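Local coordinates for protein beta-N-acetylhexosaminidase (Arthrobacter aurescens, PDB 3RCN) that probably hydrolyses terminal non-reducing N-acetyl-D-hexosamine residues from N-acetyl-beta-D-hexosaminides, as a glycosidase of glycosyl hydrolase family 20, at residues W277-T289 against V317-K331. Sequence-based numbering, arbitrary orientation.
Sequences WGINETVLEVSET and VPLTQWQASAQAQAK. With SO4 (sulfate ion), chain C; SO4 (sulfate ion), chain D.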
loop_
_atom_site.group_PDB
_atom_site.type_symbol
_atom_site.label_atom_id
_atom_site.label_comp_id
_atom_site.label_asym_id
_atom_site.label_seq_id
_atom_site.Cartn_x
_atom_site.Cartn_y
_atom_site.Cartn_z
ATOM N N TRP A 277 2.389 -26.262 -3.086
ATOM C CA TRP A 277 0.943 -26.118 -3.217
ATOM C C TRP A 277 0.218 -27.470 -3.240
ATOM O O TRP A 277 0.846 -28.525 -3.163
ATOM C CB TRP A 277 0.598 -25.306 -4.473
ATOM C CG TRP A 277 1.497 -24.068 -4.675
ATOM C CD1 TRP A 277 2.180 -23.738 -5.806
ATOM C CD2 TRP A 277 1.802 -23.037 -3.713
ATOM N NE1 TRP A 277 2.880 -22.578 -5.615
ATOM C CE2 TRP A 277 2.670 -22.129 -4.339
ATOM C CE3 TRP A 277 1.427 -22.800 -2.387
ATOM C CZ2 TRP A 277 3.167 -20.995 -3.687
ATOM C CZ3 TRP A 277 1.921 -21.680 -1.743
ATOM C CH2 TRP A 277 2.782 -20.793 -2.392
ATOM N N GLY A 278 -1.108 -27.418 -3.346
ATOM C CA GLY A 278 -1.920 -28.599 -3.567
ATOM C C GLY A 278 -2.518 -29.164 -2.300
ATOM O O GLY A 278 -2.594 -28.478 -1.280
ATOM N N ILE A 279 -2.950 -30.420 -2.365
ATOM C CA ILE A 279 -3.603 -31.051 -1.225
ATOM C C ILE A 279 -2.623 -31.847 -0.358
ATOM O O ILE A 279 -1.840 -32.664 -0.852
ATOM C CB ILE A 279 -4.797 -31.917 -1.666
ATOM C CG1 ILE A 279 -5.803 -31.061 -2.439
ATOM C CG2 ILE A 279 -5.479 -32.574 -0.461
ATOM C CD1 ILE A 279 -7.025 -31.829 -2.893
ATOM N N ASN A 280 -2.668 -31.570 0.939
ATOM C CA ASN A 280 -1.775 -32.179 1.902
ATOM C C ASN A 280 -2.380 -33.432 2.551
ATOM O O ASN A 280 -3.485 -33.394 3.099
ATOM C CB ASN A 280 -1.439 -31.160 2.988
ATOM C CG ASN A 280 -0.101 -31.419 3.621
ATOM O OD1 ASN A 280 0.481 -32.486 3.450
ATOM N ND2 ASN A 280 0.403 -30.440 4.352
ATOM N N GLU A 281 -1.655 -34.545 2.498
ATOM C CA GLU A 281 -2.088 -35.734 3.211
ATOM C C GLU A 281 -1.830 -35.574 4.708
ATOM O O GLU A 281 -2.375 -36.309 5.540
ATOM C CB GLU A 281 -1.388 -36.982 2.671
ATOM C CG GLU A 281 -2.039 -37.578 1.428
ATOM C CD GLU A 281 -1.456 -38.935 1.038
ATOM O OE1 GLU A 281 -0.630 -39.485 1.803
ATOM O OE2 GLU A 281 -1.831 -39.451 -0.038
ATOM N N THR A 282 -0.999 -34.606 5.062
ATOM C CA THR A 282 -0.720 -34.373 6.469
ATOM C C THR A 282 -1.767 -33.447 7.084
ATOM O O THR A 282 -1.900 -32.298 6.693
ATOM C CB THR A 282 0.697 -33.835 6.645
ATOM O OG1 THR A 282 1.615 -34.871 6.287
ATOM C CG2 THR A 282 0.954 -33.413 8.085
ATOM N N VAL A 283 -2.508 -33.962 8.057
ATOM C CA VAL A 283 -3.631 -33.225 8.623
ATOM C C VAL A 283 -3.670 -33.343 10.139
ATOM O O VAL A 283 -2.848 -34.033 10.738
ATOM C CB VAL A 283 -4.959 -33.705 8.012
ATOM C CG1 VAL A 283 -4.937 -33.488 6.520
ATOM C CG2 VAL A 283 -5.186 -35.175 8.300
ATOM N N LEU A 284 -4.622 -32.669 10.767
ATOM C CA LEU A 284 -4.738 -32.749 12.215
ATOM C C LEU A 284 -5.016 -34.174 12.679
ATOM O O LEU A 284 -5.691 -34.958 12.005
ATOM C CB LEU A 284 -5.851 -31.840 12.725
ATOM C CG LEU A 284 -5.639 -30.336 12.545
ATOM C CD1 LEU A 284 -6.840 -29.591 13.085
ATOM C CD2 LEU A 284 -4.366 -29.862 13.232
ATOM N N GLU A 285 -4.492 -34.499 13.850
ATOM C CA GLU A 285 -4.907 -35.685 14.539
ATOM C C GLU A 285 -6.065 -35.194 15.388
ATOM O O GLU A 285 -5.871 -34.382 16.284
ATOM C CB GLU A 285 -3.778 -36.196 15.426
ATOM C CG GLU A 285 -4.192 -37.366 16.309
ATOM C CD GLU A 285 -3.045 -37.929 17.133
ATOM O OE1 GLU A 285 -2.582 -39.050 16.813
ATOM O OE2 GLU A 285 -2.616 -37.257 18.102
ATOM N N VAL A 286 -7.272 -35.674 15.092
ATOM C CA VAL A 286 -8.455 -35.242 15.825
ATOM C C VAL A 286 -8.550 -35.945 17.177
ATOM O O VAL A 286 -8.557 -37.170 17.260
ATOM C CB VAL A 286 -9.747 -35.458 15.020
ATOM C CG1 VAL A 286 -9.619 -34.811 13.657
ATOM C CG2 VAL A 286 -10.034 -36.921 14.871
ATOM N N SER A 287 -8.671 -35.150 18.230
ATOM C CA SER A 287 -8.486 -35.633 19.588
ATOM C C SER A 287 -8.808 -34.500 20.538
ATOM O O SER A 287 -9.058 -33.370 20.111
ATOM C CB SER A 287 -7.039 -36.063 19.812
ATOM O OG SER A 287 -6.182 -34.943 19.763
ATOM N N GLU A 288 -8.830 -34.812 21.826
ATOM C CA GLU A 288 -9.260 -33.838 22.811
ATOM C C GLU A 288 -8.277 -32.691 22.847
ATOM O O GLU A 288 -8.672 -31.536 23.015
ATOM C CB GLU A 288 -9.411 -34.466 24.204
ATOM C CG GLU A 288 -10.580 -35.430 24.336
ATOM C CD GLU A 288 -11.915 -34.839 23.885
ATOM O OE1 GLU A 288 -12.157 -33.626 24.095
ATOM O OE2 GLU A 288 -12.730 -35.601 23.316
ATOM N N THR A 289 -6.995 -33.012 22.687
ATOM C CA THR A 289 -5.968 -31.978 22.736
ATOM C C THR A 289 -6.053 -31.005 21.557
ATOM O O THR A 289 -6.045 -29.800 21.780
ATOM C CB THR A 289 -4.545 -32.551 22.958
ATOM O OG1 THR A 289 -4.251 -33.543 21.970
ATOM C CG2 THR A 289 -4.462 -33.182 24.337
ATOM N N VAL A 317 -9.878 -32.980 3.030
ATOM C CA VAL A 317 -9.154 -33.832 3.958
ATOM C C VAL A 317 -9.110 -35.290 3.502
ATOM O O VAL A 317 -10.107 -36.008 3.597
ATOM C CB VAL A 317 -9.722 -33.745 5.387
ATOM C CG1 VAL A 317 -8.658 -34.144 6.391
ATOM C CG2 VAL A 317 -10.216 -32.332 5.679
ATOM N N PRO A 318 -7.932 -35.734 3.037
ATOM C CA PRO A 318 -7.630 -37.126 2.669
ATOM C C PRO A 318 -7.707 -38.004 3.906
ATOM O O PRO A 318 -7.309 -37.554 4.975
ATOM C CB PRO A 318 -6.173 -37.055 2.187
ATOM C CG PRO A 318 -5.961 -35.627 1.807
ATOM C CD PRO A 318 -6.800 -34.832 2.766
ATOM N N LEU A 319 -8.203 -39.228 3.778
ATOM C CA LEU A 319 -8.429 -40.049 4.964
ATOM C C LEU A 319 -7.247 -40.955 5.253
ATOM O O LEU A 319 -7.250 -41.695 6.237
ATOM C CB LEU A 319 -9.668 -40.905 4.784
ATOM C CG LEU A 319 -10.961 -40.191 4.421
ATOM C CD1 LEU A 319 -12.003 -41.246 4.114
ATOM C CD2 LEU A 319 -11.427 -39.278 5.537
ATOM N N THR A 320 -6.239 -40.889 4.391
ATOM C CA THR A 320 -5.113 -41.798 4.472
ATOM C C THR A 320 -4.508 -41.836 5.864
ATOM O O THR A 320 -4.355 -42.904 6.445
ATOM C CB THR A 320 -4.024 -41.395 3.481
ATOM O OG1 THR A 320 -4.606 -41.290 2.177
ATOM C CG2 THR A 320 -2.891 -42.426 3.474
ATOM N N GLN A 321 -4.163 -40.664 6.392
ATOM C CA GLN A 321 -3.572 -40.578 7.719
ATOM C C GLN A 321 -4.489 -41.217 8.770
ATOM O O GLN A 321 -4.043 -42.001 9.606
ATOM C CB GLN A 321 -3.292 -39.122 8.073
ATOM C CG GLN A 321 -2.749 -38.887 9.487
ATOM C CD GLN A 321 -2.523 -37.399 9.786
ATOM O OE1 GLN A 321 -1.893 -36.674 8.998
ATOM N NE2 GLN A 321 -3.048 -36.937 10.921
ATOM N N TRP A 322 -5.770 -40.886 8.713
ATOM C CA TRP A 322 -6.711 -41.331 9.729
ATOM C C TRP A 322 -6.947 -42.835 9.665
ATOM O O TRP A 322 -7.078 -43.488 10.691
ATOM C CB TRP A 322 -8.033 -40.591 9.592
ATOM C CG TRP A 322 -7.997 -39.180 10.058
ATOM C CD1 TRP A 322 -7.000 -38.564 10.759
ATOM C CD2 TRP A 322 -9.018 -38.195 9.856
ATOM N NE1 TRP A 322 -7.344 -37.253 11.008
ATOM C CE2 TRP A 322 -8.581 -37.007 10.466
ATOM C CE3 TRP A 322 -10.275 -38.212 9.233
ATOM C CZ2 TRP A 322 -9.348 -35.847 10.465
ATOM C CZ3 TRP A 322 -11.034 -37.062 9.231
ATOM C CH2 TRP A 322 -10.568 -35.894 9.841
ATOM N N GLN A 323 -6.994 -43.375 8.456
ATOM C CA GLN A 323 -7.194 -44.800 8.270
ATOM C C GLN A 323 -6.021 -45.610 8.818
ATOM O O GLN A 323 -6.193 -46.750 9.260
ATOM C CB GLN A 323 -7.402 -45.117 6.793
ATOM C CG GLN A 323 -8.721 -44.628 6.252
ATOM C CD GLN A 323 -8.774 -44.713 4.746
ATOM O OE1 GLN A 323 -7.795 -45.095 4.105
ATOM N NE2 GLN A 323 -9.915 -44.355 4.169
ATOM N N ALA A 324 -4.830 -45.024 8.785
ATOM C CA ALA A 324 -3.640 -45.722 9.246
ATOM C C ALA A 324 -3.324 -45.408 10.707
ATOM O O ALA A 324 -2.321 -45.866 11.248
ATOM C CB ALA A 324 -2.441 -45.373 8.347
ATOM N N SER A 325 -4.173 -44.611 11.343
ATOM C CA SER A 325 -3.880 -44.097 12.678
ATOM C C SER A 325 -4.498 -44.933 13.805
ATOM O O SER A 325 -5.720 -44.967 13.954
ATOM C CB SER A 325 -4.387 -42.663 12.776
ATOM O OG SER A 325 -4.138 -42.120 14.053
ATOM N N ALA A 326 -3.664 -45.583 14.610
ATOM C CA ALA A 326 -4.168 -46.295 15.778
ATOM C C ALA A 326 -5.001 -45.367 16.667
ATOM O O ALA A 326 -5.990 -45.797 17.258
ATOM C CB ALA A 326 -3.034 -46.932 16.576
ATOM N N GLN A 327 -4.616 -44.093 16.749
ATOM C CA GLN A 327 -5.344 -43.143 17.598
ATOM C C GLN A 327 -6.708 -42.796 17.022
ATOM O O GLN A 327 -7.683 -42.639 17.749
ATOM C CB GLN A 327 -4.537 -41.856 17.801
ATOM C CG GLN A 327 -5.212 -40.810 18.697
ATOM C CD GLN A 327 -6.211 -39.913 17.963
ATOM O OE1 GLN A 327 -6.200 -39.815 16.732
ATOM N NE2 GLN A 327 -7.092 -39.260 18.728
ATOM N N ALA A 328 -6.760 -42.645 15.707
ATOM C CA ALA A 328 -7.985 -42.274 15.034
ATOM C C ALA A 328 -8.990 -43.425 15.150
ATOM O O ALA A 328 -10.169 -43.222 15.440
ATOM C CB ALA A 328 -7.689 -41.938 13.573
ATOM N N GLN A 329 -8.501 -44.642 14.926
ATOM C CA GLN A 329 -9.313 -45.839 15.080
ATOM C C GLN A 329 -9.900 -45.917 16.482
ATOM O O GLN A 329 -11.108 -46.038 16.642
ATOM C CB GLN A 329 -8.478 -47.075 14.770
ATOM C CG GLN A 329 -7.942 -47.088 13.340
ATOM C CD GLN A 329 -9.047 -47.222 12.289
ATOM O OE1 GLN A 329 -10.216 -47.443 12.619
ATOM N NE2 GLN A 329 -8.673 -47.094 11.018
ATOM N N ALA A 330 -9.044 -45.827 17.496
ATOM C CA ALA A 330 -9.501 -45.805 18.882
ATOM C C ALA A 330 -10.603 -44.760 19.103
ATOM O O ALA A 330 -11.639 -45.057 19.704
ATOM C CB ALA A 330 -8.327 -45.560 19.840
ATOM N N LYS A 331 -10.381 -43.549 18.601
ATOM C CA LYS A 331 -11.324 -42.438 18.778
ATOM C C LYS A 331 -12.702 -42.698 18.170
ATOM O O LYS A 331 -13.731 -42.389 18.767
ATOM C CB LYS A 331 -10.751 -41.144 18.184
ATOM C CG LYS A 331 -11.492 -39.916 18.655
ATOM C CD LYS A 331 -11.360 -39.797 20.155
ATOM C CE LYS A 331 -12.136 -38.632 20.702
ATOM N NZ LYS A 331 -11.958 -38.594 22.171
HETATM S S SO4 C . -8.262 -38.618 22.737
HETATM O O1 SO4 C . -7.067 -38.105 23.416
HETATM O O2 SO4 C . -9.014 -37.510 22.155
HETATM O O3 SO4 C . -7.880 -39.545 21.672
HETATM O O4 SO4 C . -9.103 -39.307 23.712
HETATM S S SO4 D . -11.385 -47.439 8.003
HETATM O O1 SO4 D . -9.964 -47.728 8.201
HETATM O O2 SO4 D . -11.561 -46.467 6.925
HETATM O O3 SO4 D . -12.072 -48.674 7.635
HETATM O O4 SO4 D . -11.956 -46.895 9.233
HETATM O O HOH W 1 -4.389 -38.193 4.971
HETATM O O HOH W 2 -6.928 -38.311 14.247
#
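The indole of Trp322 meets Leu284 O at its edge, in the ring plane, while Val317 CG1 lies over one face, offset toward the rim, and Val286 CG1 comes in obliquely near CZ2. Both segments belong to the TIM-barrel catalytic domain of this family 20 enzyme: the loop before helix 288-304 runs along the segment that follows Glu316, the predicted proton donor, whose side chain Ile279 touches. Tryptophan suits its place by joining a broad apolar surface to one N-H, and NE1 gives a nearly straight bond (164°) to Leu284 O, 3.0 Å away. The amide of Gln321 grips Val283 at both backbone ends: OE1 accepts from Val283 N at 2.9 Å, almost linearly, and NE2 donates to Val283 O at 2.9 Å from above that carbonyl's plane. With CG trans to the backbone N (chi1 176°) and the chain extended, the amide reaches straight across to the loop. A leucine in its place would probably leave Val283 N and O without these mates, weakening the hold on the loop at that residue. Water 1 adds a bridge between Glu281 O and Gln321 N. Val283 CG1 packs on Val317 CG1, and Pro318, compact and without an N-H to satisfy, sets CG against Ile279 CG2 at 3.8 Å. Farther along, Lys331, which also pairs with Glu334, forms a salt bridge with Glu288, and its NZ bonds O2 of the chain C sulfate, probably from the crystallisation liquor, as does Glu288 N. Gln327, bent at chi2 (-84°), turns its NE2 to Val286 O at 2.9 Å and to O3 of the same sulfate at 3.1 Å.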